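Local atomic coordinates of putative oxidoreductase (Bacteroides fragilis NCTC 9343, PDB entry 3EOF), a protein that binds flavin mononucleotide and is probably a nitroreductase-like oxidoreductase, its substrate unknown. Residues I12-Q16 and M67-P72; I57-H62 and M140-L145; T76-D80 and T110-A114. All coordinates share one frame; numbering follows the deposited sequence.

Contact 1: I12-Q16 and M67-P72; sequences IRKYQ and MVKEAP. With FMN (flavin mononucleotide), chain C.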
ATOM      1  N   ILE A  12     -17.376   6.293  -0.147  1.00 22.14           N
ATOM      2  CA  ILE A  12     -18.728   6.227   0.329  1.00 21.62           C
ATOM      3  C   ILE A  12     -18.635   6.015   1.806  1.00 21.92           C
ATOM      4  O   ILE A  12     -17.939   5.084   2.263  1.00 21.88           O
ATOM      5  CB  ILE A  12     -19.516   5.078  -0.334  1.00 19.18           C
ATOM      6  CG1 ILE A  12     -19.573   5.271  -1.866  1.00 20.75           C
ATOM      7  CG2 ILE A  12     -20.878   4.985   0.288  1.00 15.12           C
ATOM      8  CD1 ILE A  12     -20.345   6.517  -2.334  1.00 23.15           C
ATOM      9  N   ARG A  13     -19.327   6.887   2.540  1.00 22.90           N
ATOM     10  CA  ARG A  13     -19.332   6.917   3.991  1.00 22.69           C
ATOM     11  C   ARG A  13     -20.714   6.681   4.621  1.00 22.67           C
ATOM     12  O   ARG A  13     -20.844   6.691   5.838  1.00 23.07           O
ATOM     13  CB  ARG A  13     -18.834   8.292   4.457  1.00 23.53           C
ATOM     14  CG  ARG A  13     -17.405   8.606   4.087  1.00 27.76           C
ATOM     15  CD  ARG A  13     -17.042  10.024   4.430  1.00 27.27           C
ATOM     16  NE  ARG A  13     -15.632  10.285   4.162  1.00 29.97           N
ATOM     17  CZ  ARG A  13     -15.114  10.674   2.993  1.00 35.45           C
ATOM     18  NH1 ARG A  13     -15.861  10.847   1.913  1.00 37.19           N
ATOM     19  NH2 ARG A  13     -13.813  10.879   2.895  1.00 37.82           N
ATOM     20  N   LYS A  14     -21.753   6.519   3.802  1.00 22.49           N
ATOM     21  CA  LYS A  14     -23.115   6.314   4.292  1.00 21.49           C
ATOM     22  C   LYS A  14     -23.544   5.015   3.642  1.00 22.08           C
ATOM     23  O   LYS A  14     -23.385   4.875   2.433  1.00 19.81           O
ATOM     24  CB  LYS A  14     -24.045   7.428   3.837  1.00 22.23           C
ATOM     25  CG  LYS A  14     -23.676   8.812   4.231  1.00 30.85           C
ATOM     26  CD  LYS A  14     -23.968   9.083   5.654  1.00 43.38           C
ATOM     27  CE  LYS A  14     -23.602  10.530   6.002  1.00 53.40           C
ATOM     28  NZ  LYS A  14     -24.318  11.536   5.159  1.00 54.08           N
ATOM     29  N   TYR A  15     -24.099   4.091   4.429  1.00 20.98           N
ATOM     30  CA  TYR A  15     -24.428   2.767   3.924  1.00 22.24           C
ATOM     31  C   TYR A  15     -25.868   2.438   4.174  1.00 23.38           C
ATOM     32  O   TYR A  15     -26.524   2.927   5.110  1.00 23.37           O
ATOM     33  CB  TYR A  15     -23.512   1.702   4.554  1.00 22.43           C
ATOM     34  CG  TYR A  15     -22.064   2.149   4.532  1.00 23.04           C
ATOM     35  CD1 TYR A  15     -21.308   2.072   3.368  1.00 22.35           C
ATOM     36  CD2 TYR A  15     -21.480   2.739   5.658  1.00 24.50           C
ATOM     37  CE1 TYR A  15     -19.991   2.540   3.333  1.00 20.81           C
ATOM     38  CE2 TYR A  15     -20.143   3.187   5.640  1.00 22.55           C
ATOM     39  CZ  TYR A  15     -19.419   3.083   4.491  1.00 23.26           C
ATOM     40  OH  TYR A  15     -18.124   3.532   4.480  1.00 24.42           O
ATOM     41  N   GLN A  16     -26.353   1.607   3.284  1.00 23.49           N
ATOM     42  CA  GLN A  16     -27.707   1.155   3.281  1.00 25.52           C
ATOM     43  C   GLN A  16     -27.804   0.119   4.410  1.00 27.66           C
ATOM     44  O   GLN A  16     -26.795  -0.487   4.808  1.00 26.55           O
ATOM     45  CB  GLN A  16     -27.978   0.547   1.892  1.00 23.69           C
ATOM     46  CG  GLN A  16     -29.390   0.382   1.520  1.00 37.34           C
ATOM     47  CD  GLN A  16     -29.554  -0.510   0.305  1.00 33.36           C
ATOM     48  OE1 GLN A  16     -28.660  -0.546  -0.557  1.00 28.51           O
ATOM     49  NE2 GLN A  16     -30.703  -1.259   0.240  1.00 28.85           N
HETATM   50  N   MSE A  67     -18.846   5.880  10.238  1.00 25.09           N
HETATM   51  CA  MSE A  67     -18.794   4.744   9.328  1.00 25.03           C
HETATM   52  C   MSE A  67     -18.458   3.438  10.013  1.00 25.38           C
HETATM   53  O   MSE A  67     -18.801   2.376   9.509  1.00 22.65           O
HETATM   54  CB  MSE A  67     -17.752   4.969   8.210  1.00 27.23           C
HETATM   55  CG  MSE A  67     -17.965   6.163   7.293  1.00 31.58           C
HETATM   56 SE   MSE A  67     -17.341   7.869   7.971  0.75 23.64          SE
HETATM   57  CE  MSE A  67     -15.444   7.605   7.825  1.00 20.75           C
ATOM     58  N   VAL A  68     -17.731   3.509  11.129  1.00 24.91           N
ATOM     59  CA  VAL A  68     -17.406   2.293  11.870  1.00 23.69           C
ATOM     60  C   VAL A  68     -18.664   1.566  12.385  1.00 25.48           C
ATOM     61  O   VAL A  68     -18.716   0.341  12.380  1.00 25.60           O
ATOM     62  CB  VAL A  68     -16.470   2.547  13.082  1.00 20.78           C
ATOM     63  CG1 VAL A  68     -16.212   1.225  13.799  1.00 19.84           C
ATOM     64  CG2 VAL A  68     -15.140   3.182  12.636  1.00 22.23           C
ATOM     65  N   LYS A  69     -19.641   2.312  12.899  1.00 26.83           N
ATOM     66  CA  LYS A  69     -20.859   1.689  13.414  1.00 26.99           C
ATOM     67  C   LYS A  69     -21.887   1.508  12.313  1.00 25.61           C
ATOM     68  O   LYS A  69     -22.636   0.544  12.322  1.00 26.18           O
ATOM     69  CB  LYS A  69     -21.458   2.507  14.554  1.00 27.54           C
ATOM     70  CG  LYS A  69     -20.658   2.526  15.861  1.00 28.93           C
ATOM     71  CD  LYS A  69     -21.387   3.433  16.885  1.00 33.95           C
ATOM     72  CE  LYS A  69     -20.531   3.815  18.097  1.00 43.25           C
ATOM     73  NZ  LYS A  69     -21.200   4.826  19.030  1.00 38.25           N
ATOM     74  N   GLU A  70     -21.896   2.411  11.344  1.00 23.62           N
ATOM     75  CA  GLU A  70     -22.879   2.386  10.306  1.00 24.67           C
ATOM     76  C   GLU A  70     -22.636   1.365   9.212  1.00 24.19           C
ATOM     77  O   GLU A  70     -23.589   0.873   8.629  1.00 27.05           O
ATOM     78  CB  GLU A  70     -23.045   3.787   9.751  1.00 26.46           C
ATOM     79  CG  GLU A  70     -23.626   4.696  10.814  1.00 27.87           C
ATOM     80  CD  GLU A  70     -23.810   6.130  10.374  1.00 34.10           C
ATOM     81  OE1 GLU A  70     -23.742   6.415   9.130  1.00 38.47           O
ATOM     82  OE2 GLU A  70     -24.032   6.959  11.311  1.00 36.76           O
ATOM     83  N   ALA A  71     -21.383   0.999   8.948  1.00 23.92           N
ATOM     84  CA  ALA A  71     -21.135   0.006   7.891  1.00 22.42           C
ATOM     85  C   ALA A  71     -21.456  -1.386   8.411  1.00 22.49           C
ATOM     86  O   ALA A  71     -21.254  -1.662   9.582  1.00 21.60           O
ATOM     87  CB  ALA A  71     -19.704   0.069   7.353  1.00 20.84           C
ATOM     88  N   PRO A  72     -22.020  -2.255   7.544  1.00 23.49           N
ATOM     89  CA  PRO A  72     -22.262  -3.610   7.952  1.00 25.82           C
ATOM     90  C   PRO A  72     -20.967  -4.379   8.242  1.00 26.39           C
ATOM     91  O   PRO A  72     -20.951  -5.275   9.117  1.00 25.95           O
ATOM     92  CB  PRO A  72     -22.983  -4.212   6.744  1.00 24.19           C
ATOM     93  CG  PRO A  72     -22.571  -3.429   5.620  1.00 25.15           C
ATOM     94  CD  PRO A  72     -22.501  -2.033   6.169  1.00 25.32           C
TER
HETATM   95  N1  FMN C 300     -11.926   9.416   4.837  1.00 33.36           N
HETATM   96  C2  FMN C 300     -12.537   9.751   6.050  1.00 35.43           C
HETATM   97  O2  FMN C 300     -13.682  10.231   6.076  1.00 31.38           O
HETATM   98  N3  FMN C 300     -11.863   9.587   7.261  1.00 32.31           N
HETATM   99  C4  FMN C 300     -10.550   9.080   7.332  1.00 40.49           C
HETATM  100  O4  FMN C 300     -10.137   8.558   8.436  1.00 35.07           O
HETATM  101  C4A FMN C 300      -9.938   8.763   6.078  1.00 35.71           C
HETATM  102  N5  FMN C 300      -8.643   8.265   6.061  1.00 35.20           N
HETATM  103  C5A FMN C 300      -8.020   7.894   4.879  1.00 40.60           C
HETATM  104  C6  FMN C 300      -6.718   7.381   4.966  1.00 36.95           C
HETATM  105  C7  FMN C 300      -6.027   7.004   3.829  1.00 34.24           C
HETATM  106  C7M FMN C 300      -4.627   6.487   3.997  1.00 31.24           C
HETATM  107  C8  FMN C 300      -6.632   7.148   2.582  1.00 30.00           C
HETATM  108  C8M FMN C 300      -5.972   6.518   1.401  1.00 29.62           C
HETATM  109  C9  FMN C 300      -7.944   7.664   2.485  1.00 35.91           C
HETATM  110  C9A FMN C 300      -8.674   8.054   3.636  1.00 31.66           C
HETATM  111  N10 FMN C 300      -9.989   8.585   3.625  1.00 33.30           N
HETATM  112  C10 FMN C 300     -10.614   8.931   4.837  1.00 36.13           C
HETATM  113  C1' FMN C 300     -10.742   8.874   2.329  1.00 23.93           C
HETATM  114  C2' FMN C 300     -10.159  10.127   1.690  1.00 24.82           C
HETATM  115  O2' FMN C 300     -10.546  11.258   2.483  1.00 36.23           O
HETATM  116  C3' FMN C 300     -10.538  10.237   0.227  1.00 31.32           C
HETATM  117  O3' FMN C 300      -9.954   9.196  -0.579  1.00 25.00           O
HETATM  118  C4' FMN C 300     -10.146  11.592  -0.380  1.00 27.01           C
HETATM  119  O4' FMN C 300     -10.937  12.632   0.161  1.00 34.24           O
HETATM  120  C5' FMN C 300     -10.442  11.591  -1.853  1.00 18.34           C
HETATM  121  O5' FMN C 300     -11.815  11.203  -1.937  1.00 26.25           O
HETATM  122  P   FMN C 300     -12.312  10.027  -2.952  1.00 38.94           P
HETATM  123  O1P FMN C 300     -11.715   8.664  -2.541  1.00 20.30           O
HETATM  124  O2P FMN C 300     -11.829  10.377  -4.336  1.00 30.73           O
HETATM  125  O3P FMN C 300     -13.844  10.132  -2.929  1.00 32.22           O
HETATM  126  O   HOH W   1     -21.330   7.284   8.269  1.00 26.07           O
HETATM  127  O   HOH W   2     -24.695   4.963   6.892  1.00 21.41           O
HETATM  128  O   HOH W   3     -26.249   3.064   8.329  1.00 40.76           O
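R13 and M67, a selenomethionine, run side by side and point the same way, and both reach the flavin. CB of R13 lies 3.7 Å from CG of M67, and the SE atom packs along the same arginine methylenes. M67 is bent at chi2 (82°) and chi3, which brings its CE to 3.6 Å from FMN O2. The arginine instead stays extended from CG to NE and meets the pyrimidine end of the flavin with the edge of its guanidinium: NE donates a nearly straight bond to O2 (2.7 Å, 167°), and NH2 donates to N1 (3.1 Å), with a weak second bond to O2. The Y15 side chain runs obliquely to that of M67. A71 CB sits over one face of the tyrosine ring, 4.0 Å from the centroid, as a CH-pi contact, while M67 CB comes in the ring plane at the edge. One water donates to E70 OE1 and, at a rather short distance, to R13 O; a second accepts from Y15 N and may donate to E70 OE1. Y15 OH is hydrogen-bonded to T158 of strand 151-160, which A71 and M67 also touch, and both Y15 and M67 pack on C129 of strand 127-131 of the sheet.

Contact 2: I57-H62 and M140-L145; sequences ILSPAH and MIIDAL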
ATOM      1  N   ILE A  57     -16.702  -0.774  20.092  1.00 26.58           N
ATOM      2  CA  ILE A  57     -15.364  -0.855  20.680  1.00 27.53           C
ATOM      3  C   ILE A  57     -14.282  -0.244  19.762  1.00 26.16           C
ATOM      4  O   ILE A  57     -13.431   0.493  20.233  1.00 28.46           O
ATOM      5  CB  ILE A  57     -15.023  -2.306  21.072  1.00 26.69           C
ATOM      6  CG1 ILE A  57     -15.906  -2.740  22.257  1.00 22.90           C
ATOM      7  CG2 ILE A  57     -13.582  -2.410  21.448  1.00 30.35           C
ATOM      8  CD1 ILE A  57     -15.812  -4.219  22.526  1.00 27.89           C
ATOM      9  N   LEU A  58     -14.351  -0.522  18.464  1.00 27.05           N
ATOM     10  CA  LEU A  58     -13.411   0.043  17.463  1.00 26.05           C
ATOM     11  C   LEU A  58     -13.596   1.512  17.200  1.00 25.32           C
ATOM     12  O   LEU A  58     -12.676   2.192  16.784  1.00 27.95           O
ATOM     13  CB  LEU A  58     -13.562  -0.648  16.093  1.00 25.90           C
ATOM     14  CG  LEU A  58     -12.953  -2.021  15.868  1.00 26.28           C
ATOM     15  CD1 LEU A  58     -13.155  -2.420  14.389  1.00 30.47           C
ATOM     16  CD2 LEU A  58     -11.445  -1.958  16.278  1.00 28.56           C
ATOM     17  N   SER A  59     -14.819   1.976  17.399  1.00 25.55           N
ATOM     18  CA  SER A  59     -15.220   3.348  17.083  1.00 26.12           C
ATOM     19  C   SER A  59     -14.332   4.449  17.652  1.00 26.05           C
ATOM     20  O   SER A  59     -13.946   5.352  16.928  1.00 26.09           O
ATOM     21  CB  SER A  59     -16.697   3.570  17.484  1.00 21.49           C
ATOM     22  OG  SER A  59     -17.209   4.712  16.823  1.00 33.40           O
ATOM     23  N   PRO A  60     -14.032   4.407  18.959  1.00 26.55           N
ATOM     24  CA  PRO A  60     -13.155   5.418  19.557  1.00 27.25           C
ATOM     25  C   PRO A  60     -11.755   5.461  18.966  1.00 24.20           C
ATOM     26  O   PRO A  60     -11.176   6.544  18.851  1.00 26.79           O
ATOM     27  CB  PRO A  60     -13.078   4.999  21.041  1.00 26.55           C
ATOM     28  CG  PRO A  60     -14.182   4.097  21.259  1.00 28.12           C
ATOM     29  CD  PRO A  60     -14.506   3.442  19.949  1.00 27.43           C
ATOM     30  N   ALA A  61     -11.208   4.288  18.635  1.00 24.22           N
ATOM     31  CA  ALA A  61      -9.905   4.158  17.984  1.00 23.31           C
ATOM     32  C   ALA A  61      -9.893   5.015  16.693  1.00 26.06           C
ATOM     33  O   ALA A  61      -8.884   5.660  16.332  1.00 27.08           O
ATOM     34  CB  ALA A  61      -9.640   2.682  17.644  1.00 22.91           C
ATOM     35  N   HIS A  62     -11.044   5.022  16.011  1.00 26.93           N
ATOM     36  CA  HIS A  62     -11.224   5.747  14.770  1.00 23.93           C
ATOM     37  C   HIS A  62     -11.888   7.104  14.977  1.00 23.58           C
ATOM     38  O   HIS A  62     -12.472   7.648  14.061  1.00 22.93           O
ATOM     39  CB  HIS A  62     -11.984   4.867  13.772  1.00 24.88           C
ATOM     40  CG  HIS A  62     -11.229   3.627  13.421  1.00 17.43           C
ATOM     41  ND1 HIS A  62     -10.073   3.670  12.684  1.00 18.54           N
ATOM     42  CD2 HIS A  62     -11.386   2.338  13.804  1.00 17.53           C
ATOM     43  CE1 HIS A  62      -9.589   2.446  12.555  1.00 20.91           C
ATOM     44  NE2 HIS A  62     -10.380   1.613  13.207  1.00 22.12           N
HETATM   45  N   MSE A 140      -4.948   0.839  20.366  1.00 24.35           N
HETATM   46  CA  MSE A 140      -6.353   0.573  20.691  1.00 21.91           C
HETATM   47  C   MSE A 140      -6.924  -0.482  19.790  1.00 18.88           C
HETATM   48  O   MSE A 140      -7.743  -1.272  20.194  1.00 20.65           O
HETATM   49  CB  MSE A 140      -7.182   1.835  20.551  1.00 20.45           C
HETATM   50  CG  MSE A 140      -6.892   2.909  21.628  1.00 23.48           C
HETATM   51 SE   MSE A 140      -7.948   4.532  21.343  0.75 27.94          SE
HETATM   52  CE  MSE A 140      -9.586   3.918  21.781  1.00 27.14           C
ATOM     53  N   ILE A 141      -6.526  -0.466  18.557  1.00 18.96           N
ATOM     54  CA  ILE A 141      -6.989  -1.473  17.590  1.00 18.32           C
ATOM     55  C   ILE A 141      -6.312  -2.769  17.986  1.00 23.83           C
ATOM     56  O   ILE A 141      -6.942  -3.804  17.997  1.00 25.53           O
ATOM     57  CB  ILE A 141      -6.645  -1.031  16.177  1.00 20.15           C
ATOM     58  CG1 ILE A 141      -7.425   0.247  15.866  1.00 20.80           C
ATOM     59  CG2 ILE A 141      -6.999  -2.108  15.141  1.00 14.61           C
ATOM     60  CD1 ILE A 141      -7.016   0.957  14.604  1.00 15.95           C
ATOM     61  N   ILE A 142      -5.021  -2.713  18.356  1.00 23.31           N
ATOM     62  CA  ILE A 142      -4.326  -3.918  18.803  1.00 23.62           C
ATOM     63  C   ILE A 142      -5.033  -4.580  19.990  1.00 22.79           C
ATOM     64  O   ILE A 142      -5.224  -5.787  19.997  1.00 21.19           O
ATOM     65  CB  ILE A 142      -2.859  -3.645  19.123  1.00 21.79           C
ATOM     66  CG1 ILE A 142      -2.097  -3.411  17.806  1.00 24.38           C
ATOM     67  CG2 ILE A 142      -2.273  -4.801  19.947  1.00 22.08           C
ATOM     68  CD1 ILE A 142      -0.809  -2.610  18.014  1.00 23.52           C
ATOM     69  N   ASP A 143      -5.380  -3.776  21.001  1.00 21.68           N
ATOM     70  CA  ASP A 143      -6.054  -4.260  22.145  1.00 22.33           C
ATOM     71  C   ASP A 143      -7.446  -4.778  21.745  1.00 23.74           C
ATOM     72  O   ASP A 143      -7.875  -5.859  22.179  1.00 26.02           O
ATOM     73  CB  ASP A 143      -6.214  -3.126  23.184  1.00 21.47           C
ATOM     74  CG  ASP A 143      -4.891  -2.613  23.715  1.00 24.86           C
ATOM     75  OD1 ASP A 143      -3.875  -3.319  23.597  1.00 26.03           O
ATOM     76  OD2 ASP A 143      -4.875  -1.496  24.297  1.00 40.55           O
ATOM     77  N   ALA A 144      -8.146  -4.042  20.890  1.00 23.54           N
ATOM     78  CA  ALA A 144      -9.527  -4.408  20.537  1.00 20.86           C
ATOM     79  C   ALA A 144      -9.626  -5.727  19.802  1.00 22.51           C
ATOM     80  O   ALA A 144     -10.498  -6.554  20.136  1.00 23.27           O
ATOM     81  CB  ALA A 144     -10.214  -3.279  19.743  1.00 19.45           C
ATOM     82  N   LEU A 145      -8.710  -5.935  18.856  1.00 19.41           N
ATOM     83  CA  LEU A 145      -8.740  -7.111  17.986  1.00 23.24           C
ATOM     84  C   LEU A 145      -7.794  -8.202  18.448  1.00 23.24           C
ATOM     85  O   LEU A 145      -7.663  -9.234  17.795  1.00 17.67           O
ATOM     86  CB  LEU A 145      -8.433  -6.713  16.546  1.00 20.04           C
ATOM     87  CG  LEU A 145      -9.273  -5.545  16.006  1.00 19.22           C
ATOM     88  CD1 LEU A 145      -8.917  -5.236  14.588  1.00 13.86           C
ATOM     89  CD2 LEU A 145     -10.778  -5.830  16.171  1.00 16.35           C
TER
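This is apolar packing of helix 138-145 against the end of helix 52-58 and the turn that follows it, in the nitroreductase fold, on one side of the central antiparallel sheet. Both segments pack on strand 73-80: L58 rests on V74, while I141 and L145 rest on T76. A61 and the selenomethionine M140 are the nearest pair, 5.7 Å between CA atoms; the small A61 and A144 are consistent with this close packing. A144 CB is met by two side chains of the other segment, CG2 of I57 and CD2 of L58, the latter at 3.9 Å. That same CD2 also reaches CD2 of L145, and the two leucines cross at about a right angle. A61 CB in turn touches CG1 of I141 at 3.7 Å and CB of M140. M140 leaves its helix extended through chi2, then bends at chi3 (71°), which lays its methyl CE against P60 CB (3.7 Å) and A61 N. H62 is held by T133, whose OG1 is hydrogen-bonded to ND1, and its side chain is about 6 Å from the bound flavin at the nearest atoms; L145, at the far end, packs on E181 of the second subunit. The side chains of H62 and I141 are roughly perpendicular, and I141 CD1 lies 3.6 Å from CE1 of H62 and almost as near its NE2.

Contact 3: T76-D80 and T110-A114; sequences TFCAD and TLLVA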
ATOM      1  N   THR A  76     -10.218  -4.593   9.172  1.00 23.68           N
ATOM      2  CA  THR A  76      -8.914  -4.114   9.639  1.00 23.77           C
ATOM      3  C   THR A  76      -7.853  -4.961   8.951  1.00 25.98           C
ATOM      4  O   THR A  76      -7.717  -6.156   9.253  1.00 25.52           O
ATOM      5  CB  THR A  76      -8.789  -4.179  11.170  1.00 21.80           C
ATOM      6  OG1 THR A  76      -9.845  -3.407  11.767  1.00 22.05           O
ATOM      7  CG2 THR A  76      -7.428  -3.644  11.638  1.00 16.32           C
ATOM      8  N   PHE A  77      -7.159  -4.349   7.977  1.00 26.15           N
ATOM      9  CA  PHE A  77      -6.042  -4.977   7.266  1.00 24.57           C
ATOM     10  C   PHE A  77      -4.746  -4.849   8.092  1.00 23.57           C
ATOM     11  O   PHE A  77      -4.229  -3.757   8.316  1.00 18.55           O
ATOM     12  CB  PHE A  77      -5.885  -4.353   5.896  1.00 22.24           C
ATOM     13  CG  PHE A  77      -7.064  -4.583   5.007  1.00 21.92           C
ATOM     14  CD1 PHE A  77      -8.128  -3.687   4.994  1.00 19.04           C
ATOM     15  CD2 PHE A  77      -7.112  -5.689   4.184  1.00 21.44           C
ATOM     16  CE1 PHE A  77      -9.198  -3.881   4.189  1.00 26.42           C
ATOM     17  CE2 PHE A  77      -8.176  -5.896   3.380  1.00 21.52           C
ATOM     18  CZ  PHE A  77      -9.249  -4.973   3.386  1.00 17.71           C
ATOM     19  N   CYS A  78      -4.226  -5.992   8.528  1.00 24.03           N
ATOM     20  CA  CYS A  78      -3.037  -6.059   9.355  1.00 23.79           C
ATOM     21  C   CYS A  78      -1.806  -6.656   8.676  1.00 23.18           C
ATOM     22  O   CYS A  78      -1.901  -7.698   7.992  1.00 21.21           O
ATOM     23  CB  CYS A  78      -3.336  -6.929  10.577  1.00 26.23           C
ATOM     24  SG  CYS A  78      -4.762  -6.389  11.474  1.00 26.53           S
ATOM     25  N   ALA A  79      -0.677  -5.971   8.868  1.00 23.79           N
ATOM     26  CA  ALA A  79       0.643  -6.463   8.495  1.00 24.57           C
ATOM     27  C   ALA A  79       0.803  -7.682   9.409  1.00 23.78           C
ATOM     28  O   ALA A  79       0.519  -7.594  10.573  1.00 25.79           O
ATOM     29  CB  ALA A  79       1.705  -5.405   8.796  1.00 22.03           C
ATOM     30  N   ASP A  80       1.221  -8.821   8.884  1.00 23.52           N
ATOM     31  CA  ASP A  80       1.311 -10.035   9.704  1.00 22.54           C
ATOM     32  C   ASP A  80       2.500 -10.872   9.275  1.00 22.01           C
ATOM     33  O   ASP A  80       2.504 -11.480   8.196  1.00 21.34           O
ATOM     34  CB  ASP A  80       0.004 -10.820   9.566  1.00 22.93           C
ATOM     35  CG  ASP A  80      -0.089 -12.059  10.450  1.00 27.26           C
ATOM     36  OD1 ASP A  80       0.936 -12.659  10.756  1.00 23.90           O
ATOM     37  OD2 ASP A  80      -1.233 -12.461  10.791  1.00 22.22           O
ATOM     38  N   THR A 110       0.066  -5.795   2.655  1.00 22.11           N
ATOM     39  CA  THR A 110      -1.235  -5.529   3.218  1.00 23.18           C
ATOM     40  C   THR A 110      -2.021  -4.446   2.509  1.00 19.77           C
ATOM     41  O   THR A 110      -3.245  -4.520   2.453  1.00 22.98           O
ATOM     42  CB  THR A 110      -1.065  -5.135   4.708  1.00 20.90           C
ATOM     43  OG1 THR A 110      -0.297  -6.144   5.371  1.00 23.02           O
ATOM     44  CG2 THR A 110      -2.385  -4.982   5.417  1.00 24.89           C
ATOM     45  N   LEU A 111      -1.322  -3.414   2.059  1.00 16.72           N
ATOM     46  CA  LEU A 111      -1.937  -2.286   1.396  1.00 18.55           C
ATOM     47  C   LEU A 111      -2.347  -2.698  -0.012  1.00 17.28           C
ATOM     48  O   LEU A 111      -3.362  -2.240  -0.504  1.00 16.44           O
ATOM     49  CB  LEU A 111      -1.021  -1.091   1.379  1.00 19.64           C
ATOM     50  CG  LEU A 111      -0.949  -0.449   2.776  1.00 15.71           C
ATOM     51  CD1 LEU A 111       0.297   0.410   2.890  1.00 22.85           C
ATOM     52  CD2 LEU A 111      -2.184   0.325   2.989  1.00 19.12           C
ATOM     53  N   LEU A 112      -1.562  -3.572  -0.623  1.00 16.96           N
ATOM     54  CA  LEU A 112      -1.902  -4.116  -1.971  1.00 19.46           C
ATOM     55  C   LEU A 112      -3.186  -4.908  -1.950  1.00 21.21           C
ATOM     56  O   LEU A 112      -4.018  -4.778  -2.832  1.00 24.99           O
ATOM     57  CB  LEU A 112      -0.752  -4.971  -2.472  1.00 18.25           C
ATOM     58  CG  LEU A 112       0.330  -4.288  -3.299  1.00 21.44           C
ATOM     59  CD1 LEU A 112       0.715  -2.867  -2.954  1.00 19.77           C
ATOM     60  CD2 LEU A 112       1.535  -5.174  -3.296  1.00 18.44           C
ATOM     61  N   VAL A 113      -3.337  -5.759  -0.935  1.00 25.56           N
ATOM     62  CA  VAL A 113      -4.591  -6.489  -0.722  1.00 21.29           C
ATOM     63  C   VAL A 113      -5.770  -5.543  -0.469  1.00 22.05           C
ATOM     64  O   VAL A 113      -6.834  -5.670  -1.077  1.00 21.05           O
ATOM     65  CB  VAL A 113      -4.482  -7.497   0.478  1.00 18.43           C
ATOM     66  CG1 VAL A 113      -5.816  -8.007   0.875  1.00 18.93           C
ATOM     67  CG2 VAL A 113      -3.566  -8.622   0.144  1.00 20.27           C
ATOM     68  N   ALA A 114      -5.590  -4.607   0.458  1.00 15.87           N
ATOM     69  CA  ALA A 114      -6.645  -3.706   0.829  1.00 17.78           C
ATOM     70  C   ALA A 114      -7.198  -2.957  -0.311  1.00 18.29           C
ATOM     71  O   ALA A 114      -8.424  -2.832  -0.445  1.00 20.06           O
ATOM     72  CB  ALA A 114      -6.176  -2.734   1.940  1.00 13.81           C
TER
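Strand 76-80 and helix 110-114 run nearly antiparallel, 153° between their directions, with their axes 8.3 Å apart at closest approach and A79 opposite T110 at 5.7 Å between CA atoms. F77 and T110 carry most of the contact. With CG of F77 beside the backbone N and anti to the carbonyl carbon (chi1 -64°), the ring stands out from the strand and turns one face to the helix. A114 CB sits almost squarely over the middle of that face, 3.6 Å from the centroid and only 9° off the normal, a close CH-pi contact in which the methyl is roughly equidistant from several ring carbons. V113 adds its CG1 near CE2 of the same ring, at 4.0 Å and obliquely. One helical turn earlier, T110 faces the strand with both branches. Its methyl CG2 packs on F77 CB at 3.6 Å, where the phenyl leaves the backbone, while OG1 leans over the next part of the strand, 3.3 Å from A79 CA. The hydroxyl is buried, but it has its partner within its own helix, a hydrogen bond with the carbonyl of A106, so its polar end is satisfied while its flank packs. Around this, F77 also touches V46 and V157 on the neighbouring strands, and L111 reaches L111 of the second subunit. L112, on the same helical segment, is part of an FMN pocket and touches the flavin. This is a long helix packed on the central antiparallel sheet, the core of the nitroreductase fold; here helix 100-123 lies between the sheet and the second subunit, consistent with the dimeric build of flavin enzymes of this family.

In the fold
From the N terminus, the loop after helix 2-7 enters contact 1, which closes when the chain returns at helix 67-70. Contact 2 opens within that span, at the end of helix 52-58, and closes only at helix 138-145, so contacts 1 and 2 cross. They also touch, V68 packing against L58, S59 and H62. Contact 3 follows contact 1 in series, since strand 73-80 comes directly after helix 67-70, and the loop it closes with helix 100-123 falls within that of contact 2. T76 of the strand meets I141 and L145 there. Contact 1 joins the flavin-binding loop to helix 67-70, contact 2 joins two helical regions, and contact 3 sets helix 100-123 on the central sheet.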